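Local coordinates for periplasmic His/Glu/Gln/Arg/opine family-binding protein (Silicibacter pomeroyi, PDB 3I6V), which binds lysine and probably serves as the periplasmic solute-capturing component of an ABC transporter for amino acids and related compounds, at residues 25-29 with 30-34; 119-122 with 123-126; 183-186 with 187-190. All coordinates share one frame; numbering follows the deposited sequence.

Interaction 1 (25-29 with 30-34); sequences GEVDG and FEREL
Arg32, in the first turn of helix 30-42, reaches back over the strand just before it and gives NH1 to Val27 O at 2.8 Å. The carbonyl oxygen lies near the edge of the guanidinium, 18° out of its plane. CG stands anti to the backbone N (chi1 171°), and the bend that follows at chi2 turns the chain across Val27, where Arg32 CD rests 4.1 Å from Val27 CG1. A long, flexible, multidonor side chain suits this place: NE is held in a salt bridge by Asp36 one turn on, while NH1 also meets, weakly, a water. That water donates to Glu26 OE1 and accepts from Val27 N at 3.0 Å, which supplies the strand amide with an acceptor. Were Arg32 shortened to an alanine, Val27 O would probably lose this donor and Asp36 its charged mate. Asp28 serves the next peptide group: its OD1, met on the anti side, takes Gly29 N at 2.7 Å, and OD2 goes to Asn22. Gly29 sits at the N-cap with a positive phi of 112°, where a beta carbon would collide with the carbonyl oxygen of Asp28, so glycine suits the place. Gly29 O opens the helical pattern, accepting Glu33 N at 3.3 Å and, weakly, Arg32 N. The buried Glu31 carboxylate is satisfied by Tyr88 OH, Asn19 and the amide of Gly71, a residue of the lysine pocket, while Glu33 OE1 forms a salt bridge with Lys214 and a hydrogen bond with Trp215 NE1. This strand-to-helix junction, with glycine, an aromatic and an acid in succession, is characteristic of the family 3 solute-binding proteins.

Interaction 2 (119-122 with 123-126); sequences GYIA and ESGA
Ser124 turns its hydroxyl back onto Ile121 O, a serine side chain bonding to a helix carbonyl three residues earlier, at the C-terminal end of helix 116-123. This helix is the connection of a beta-alpha-beta crossover between the parallel neighbouring strands 108-112 and 127-131, and its opening residues Ile116 and Gln117 line the lysine pocket. The last regular bond is Glu123 N to Gly119 O at 3.1 Å. Beyond it the pattern frays: Ser124 N is shared weakly between Tyr120 O and Ile121 O, and the backbone of Ser124 then leaves the helical region. Serine is well placed here because its short chain lets the hydroxyl add a donor to Ile121 O, where the helical amides run out. With OG between the backbone N and the carbonyl carbon (chi1 80°), Ser124 OG meets Ile121 O at 2.6 Å, the hydrogen given by the serine.

Ile121 is the buried residue, and its two branches do different work. Ile121 CG2 stands anti to the backbone N and points to the chain leaving the helix, touching Ala126 CB at 4.0 Å; Ala126 turns its small methyl toward the helix and rests on this branch. The other branch folds at chi2 (-61°), which carries Ile121 CD1 to the edge of the Tyr120 ring, in its plane, 3.9 Å from Tyr120 CD2. Tyr120 in turn stacks on Phe150, and Ile121 also packs on Tyr96, Val109 and Leu128 of the strands beneath. Glu123 CG is anti to the backbone N and the chain runs on extended at the exposed surface, as suits a charged residue. The Ser124 hydroxyl oxygen is used once more, as a weak acceptor for Ala126 N, 3.1 Å from Ser124 OG.

Interaction 3 (183-186 with 187-190); sequences GLRE and SDGE. With NA (sodium ion), chain C.
A water lies over the centre of one face of the Arg185 guanidinium and a second at its edge, in plane; Asp188 OD2 approaches obliquely, its carboxylate plane turned 59° from the guanidinium. The two side chains run alongside each other, and Asp188 OD2 forms a salt bridge with Arg185 NH2 at 3.0 Å, its hydrogen bond weak. The water over the face bridges Arg185 N and Asp188 OD2. The one at the edge is 2.8 Å from Arg185 NE and also bonds to Ser187 OG. Arginine suits this place because its remaining donors have takers: NH1 goes to Tyr65 O and Leu60 O, and NH2 also pairs with Asp66. The backbone beneath is a type I beta turn, closed by Asp188 N to Arg185 O at 3.0 Å. Asp188 holds the N-cap position, yet its side chain makes no capping bond; OD2 instead goes to Arg185 and the two waters, weakly to the one at the edge. Glu186, its chain extended beyond CG, sends OE2 to the sodium ion at 2.4 Å, where Asp79 O, Ile82 O and Asp83 OD1 also bind. The turn thus joins strand 180-184, antiparallel to strand 83-89, to helix 189-204, on whose Leu191 and Arg192 Leu184 packs.

From the N terminus, interaction 1 comes first, where strand 27-28 leads into helix 30-42. Interaction 2 follows, at the exit of helix 116-123 toward strand 127-131 and on the opposite side of the chain's centre, the two centres 32 Å apart. The chain then returns for interaction 3, where strand 180-184 passes into helix 189-204, its centre 22 Å from that of interaction 1. Each contact is local to one junction and closes no long loop; the three are in series, and none nests in or crosses another. Strand 83-89 links the first and last, packing against Phe30 and pairing with strand 180-184, whereas interaction 2 packs on the separate mixed sheet beyond the bound lysine.

Interaction 1 (25-29 with 30-34)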
# COMPACT_ATOMS: atom_id res chain seq x y z
N GLY A 25 -0.03 20.31 -1.65
CA GLY A 25 1.35 19.83 -1.56
C GLY A 25 1.61 19.05 -0.25
O GLY A 25 2.76 18.77 0.08
N GLU A 26 0.55 18.72 0.47
CA GLU A 26 0.65 18.01 1.74
C GLU A 26 0.30 16.51 1.58
O GLU A 26 -0.61 16.14 0.82
CB GLU A 26 -0.28 18.62 2.81
CG GLU A 26 -0.05 20.15 3.10
CD GLU A 26 1.41 20.53 3.49
OE1 GLU A 26 2.06 19.77 4.24
OE2 GLU A 26 1.91 21.61 3.06
N VAL A 27 1.00 15.66 2.35
CA VAL A 27 0.65 14.24 2.42
C VAL A 27 -0.77 14.12 2.97
O VAL A 27 -1.11 14.76 3.95
CB VAL A 27 1.68 13.51 3.37
CG1 VAL A 27 1.19 12.13 3.73
CG2 VAL A 27 3.01 13.41 2.69
N ASP A 28 -1.58 13.25 2.36
CA ASP A 28 -2.96 13.11 2.71
C ASP A 28 -3.31 11.62 2.56
O ASP A 28 -2.49 10.83 2.12
CB ASP A 28 -3.80 13.94 1.70
CG ASP A 28 -5.14 14.40 2.26
OD1 ASP A 28 -5.73 13.69 3.12
OD2 ASP A 28 -5.64 15.47 1.79
N GLY A 29 -4.52 11.24 2.92
CA GLY A 29 -4.93 9.85 2.78
C GLY A 29 -5.14 9.16 4.12
O GLY A 29 -4.96 9.75 5.18
N PHE A 30 -5.54 7.90 4.06
CA PHE A 30 -5.73 7.07 5.24
C PHE A 30 -4.53 7.13 6.19
O PHE A 30 -4.67 7.32 7.40
CB PHE A 30 -6.01 5.62 4.82
CG PHE A 30 -6.04 4.66 5.97
CD1 PHE A 30 -7.14 4.64 6.83
CD2 PHE A 30 -4.98 3.78 6.20
CE1 PHE A 30 -7.19 3.74 7.91
CE2 PHE A 30 -5.00 2.88 7.27
CZ PHE A 30 -6.10 2.86 8.13
N GLU A 31 -3.36 6.97 5.60
CA GLU A 31 -2.13 6.88 6.34
C GLU A 31 -1.66 8.19 6.93
O GLU A 31 -0.93 8.18 7.92
CB GLU A 31 -1.04 6.22 5.47
CG GLU A 31 -1.40 4.74 5.28
CD GLU A 31 -0.53 4.00 4.28
OE1 GLU A 31 -0.08 4.63 3.29
OE2 GLU A 31 -0.32 2.78 4.50
N ARG A 32 -2.06 9.32 6.33
CA ARG A 32 -1.79 10.62 6.96
C ARG A 32 -2.56 10.68 8.26
O ARG A 32 -2.00 11.03 9.29
CB ARG A 32 -2.27 11.81 6.08
CG ARG A 32 -2.19 13.17 6.81
CD ARG A 32 -0.71 13.45 7.07
NE ARG A 32 -0.39 14.61 7.91
CZ ARG A 32 0.07 15.78 7.44
NH1 ARG A 32 0.19 15.97 6.12
NH2 ARG A 32 0.39 16.76 8.29
N GLU A 33 -3.85 10.39 8.19
CA GLU A 33 -4.68 10.45 9.39
C GLU A 33 -4.21 9.42 10.43
O GLU A 33 -4.14 9.71 11.65
CB GLU A 33 -6.13 10.18 9.04
CG GLU A 33 -7.06 10.55 10.18
CD GLU A 33 -8.51 10.21 9.92
OE1 GLU A 33 -8.94 10.13 8.74
OE2 GLU A 33 -9.23 10.03 10.91
N LEU A 34 -3.92 8.22 9.96
CA LEU A 34 -3.48 7.17 10.88
C LEU A 34 -2.15 7.54 11.52
O LEU A 34 -2.02 7.54 12.74
CB LEU A 34 -3.38 5.82 10.16
CG LEU A 34 -2.79 4.69 11.03
CD1 LEU A 34 -3.76 4.33 12.19
CD2 LEU A 34 -2.54 3.50 10.15
O HOH W 1 2.75 16.95 4.37

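Interaction 2 (119-122 with 123-126)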
# COMPACT_ATOMS: atom_id res chain seq x y z
N GLY A 119 5.90 -9.81 -7.70
CA GLY A 119 6.46 -11.16 -7.40
C GLY A 119 5.55 -12.31 -7.85
O GLY A 119 6.02 -13.31 -8.41
N TYR A 120 4.25 -12.17 -7.62
CA TYR A 120 3.26 -13.19 -7.97
C TYR A 120 3.19 -13.34 -9.48
O TYR A 120 3.17 -14.46 -10.00
CB TYR A 120 1.89 -12.78 -7.41
CG TYR A 120 0.75 -13.72 -7.78
CD1 TYR A 120 0.38 -14.76 -6.95
CD2 TYR A 120 0.03 -13.53 -8.97
CE1 TYR A 120 -0.68 -15.63 -7.28
CE2 TYR A 120 -1.04 -14.38 -9.31
CZ TYR A 120 -1.39 -15.42 -8.48
OH TYR A 120 -2.46 -16.26 -8.84
N ILE A 121 3.17 -12.21 -10.20
CA ILE A 121 3.15 -12.30 -11.66
C ILE A 121 4.45 -12.87 -12.23
O ILE A 121 4.40 -13.67 -13.18
CB ILE A 121 2.82 -10.94 -12.32
CG1 ILE A 121 1.43 -10.47 -11.86
CG2 ILE A 121 2.96 -11.04 -13.85
CD1 ILE A 121 0.23 -11.43 -12.23
N ALA A 122 5.59 -12.52 -11.63
CA ALA A 122 6.88 -13.00 -12.14
C ALA A 122 6.97 -14.53 -11.99
O ALA A 122 7.54 -15.18 -12.85
CB ALA A 122 8.08 -12.36 -11.42
N GLU A 123 6.42 -15.07 -10.89
CA GLU A 123 6.38 -16.54 -10.69
C GLU A 123 5.34 -17.22 -11.62
O GLU A 123 5.50 -18.40 -11.96
CB GLU A 123 6.10 -16.89 -9.21
CG GLU A 123 5.95 -18.43 -8.99
CD GLU A 123 5.75 -18.83 -7.53
OE1 GLU A 123 6.27 -18.08 -6.63
OE2 GLU A 123 5.11 -19.92 -7.29
N SER A 124 4.31 -16.48 -12.03
CA SER A 124 3.23 -17.01 -12.88
C SER A 124 3.69 -17.18 -14.32
O SER A 124 4.78 -16.74 -14.68
CB SER A 124 2.01 -16.08 -12.86
OG SER A 124 2.24 -15.00 -13.77
N GLY A 125 2.85 -17.80 -15.13
CA GLY A 125 3.14 -17.88 -16.57
C GLY A 125 3.00 -16.55 -17.34
O GLY A 125 3.61 -16.37 -18.41
N ALA A 126 2.22 -15.61 -16.80
CA ALA A 126 2.06 -14.29 -17.45
C ALA A 126 3.42 -13.66 -17.71
O ALA A 126 4.41 -14.04 -17.09
CB ALA A 126 1.18 -13.37 -16.61

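Interaction 3 (183-186 with 187-190)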
# COMPACT_ATOMS: atom_id res chain seq x y z
N GLY A 183 7.00 -0.09 8.44
CA GLY A 183 8.36 -0.60 8.38
C GLY A 183 9.29 0.35 9.13
O GLY A 183 9.11 1.57 9.08
N LEU A 184 10.25 -0.20 9.85
CA LEU A 184 11.28 0.59 10.53
C LEU A 184 12.62 -0.11 10.43
O LEU A 184 12.67 -1.31 10.14
CB LEU A 184 10.97 0.73 12.03
CG LEU A 184 9.71 1.54 12.35
CD1 LEU A 184 8.55 0.56 12.55
CD2 LEU A 184 9.96 2.34 13.62
N ARG A 185 13.70 0.61 10.74
CA ARG A 185 15.02 -0.02 10.71
C ARG A 185 15.06 -1.10 11.79
O ARG A 185 14.39 -0.97 12.83
CB ARG A 185 16.16 0.98 10.97
CG ARG A 185 16.47 1.96 9.78
CD ARG A 185 17.60 2.97 10.20
NE ARG A 185 17.09 3.93 11.21
CZ ARG A 185 16.33 4.99 10.91
NH1 ARG A 185 15.99 5.24 9.64
NH2 ARG A 185 15.89 5.79 11.88
N GLU A 186 15.85 -2.14 11.55
CA GLU A 186 15.97 -3.24 12.54
C GLU A 186 16.65 -2.83 13.84
O GLU A 186 16.53 -3.53 14.84
CB GLU A 186 16.69 -4.44 11.91
CG GLU A 186 15.87 -4.99 10.72
CD GLU A 186 16.57 -6.10 9.93
OE1 GLU A 186 17.82 -6.09 9.78
OE2 GLU A 186 15.85 -6.97 9.44
N SER A 187 17.35 -1.68 13.82
CA SER A 187 18.00 -1.18 15.03
C SER A 187 17.05 -0.21 15.76
O SER A 187 17.42 0.44 16.76
CB SER A 187 19.31 -0.48 14.64
OG SER A 187 19.00 0.52 13.66
N ASP A 188 15.80 -0.16 15.33
CA ASP A 188 14.86 0.78 15.97
C ASP A 188 13.74 0.11 16.77
O ASP A 188 12.57 0.54 16.68
CB ASP A 188 14.28 1.76 14.94
CG ASP A 188 14.91 3.14 15.06
OD1 ASP A 188 15.13 3.59 16.20
OD2 ASP A 188 15.18 3.77 14.01
N GLY A 189 14.08 -0.91 17.56
CA GLY A 189 13.05 -1.65 18.30
C GLY A 189 12.22 -0.83 19.27
O GLY A 189 11.04 -1.11 19.46
N GLU A 190 12.82 0.17 19.88
CA GLU A 190 12.12 0.98 20.86
C GLU A 190 11.04 1.83 20.16
O GLU A 190 9.89 1.83 20.58
CB GLU A 190 13.10 1.86 21.59
CG GLU A 190 12.44 2.73 22.64
CD GLU A 190 13.47 3.21 23.64
OE1 GLU A 190 14.24 2.34 24.20
OE2 GLU A 190 13.52 4.45 23.83
NA NA C . 13.71 -7.92 9.94
O HOH W 2 13.57 3.26 11.73
O HOH W 3 17.92 2.99 13.74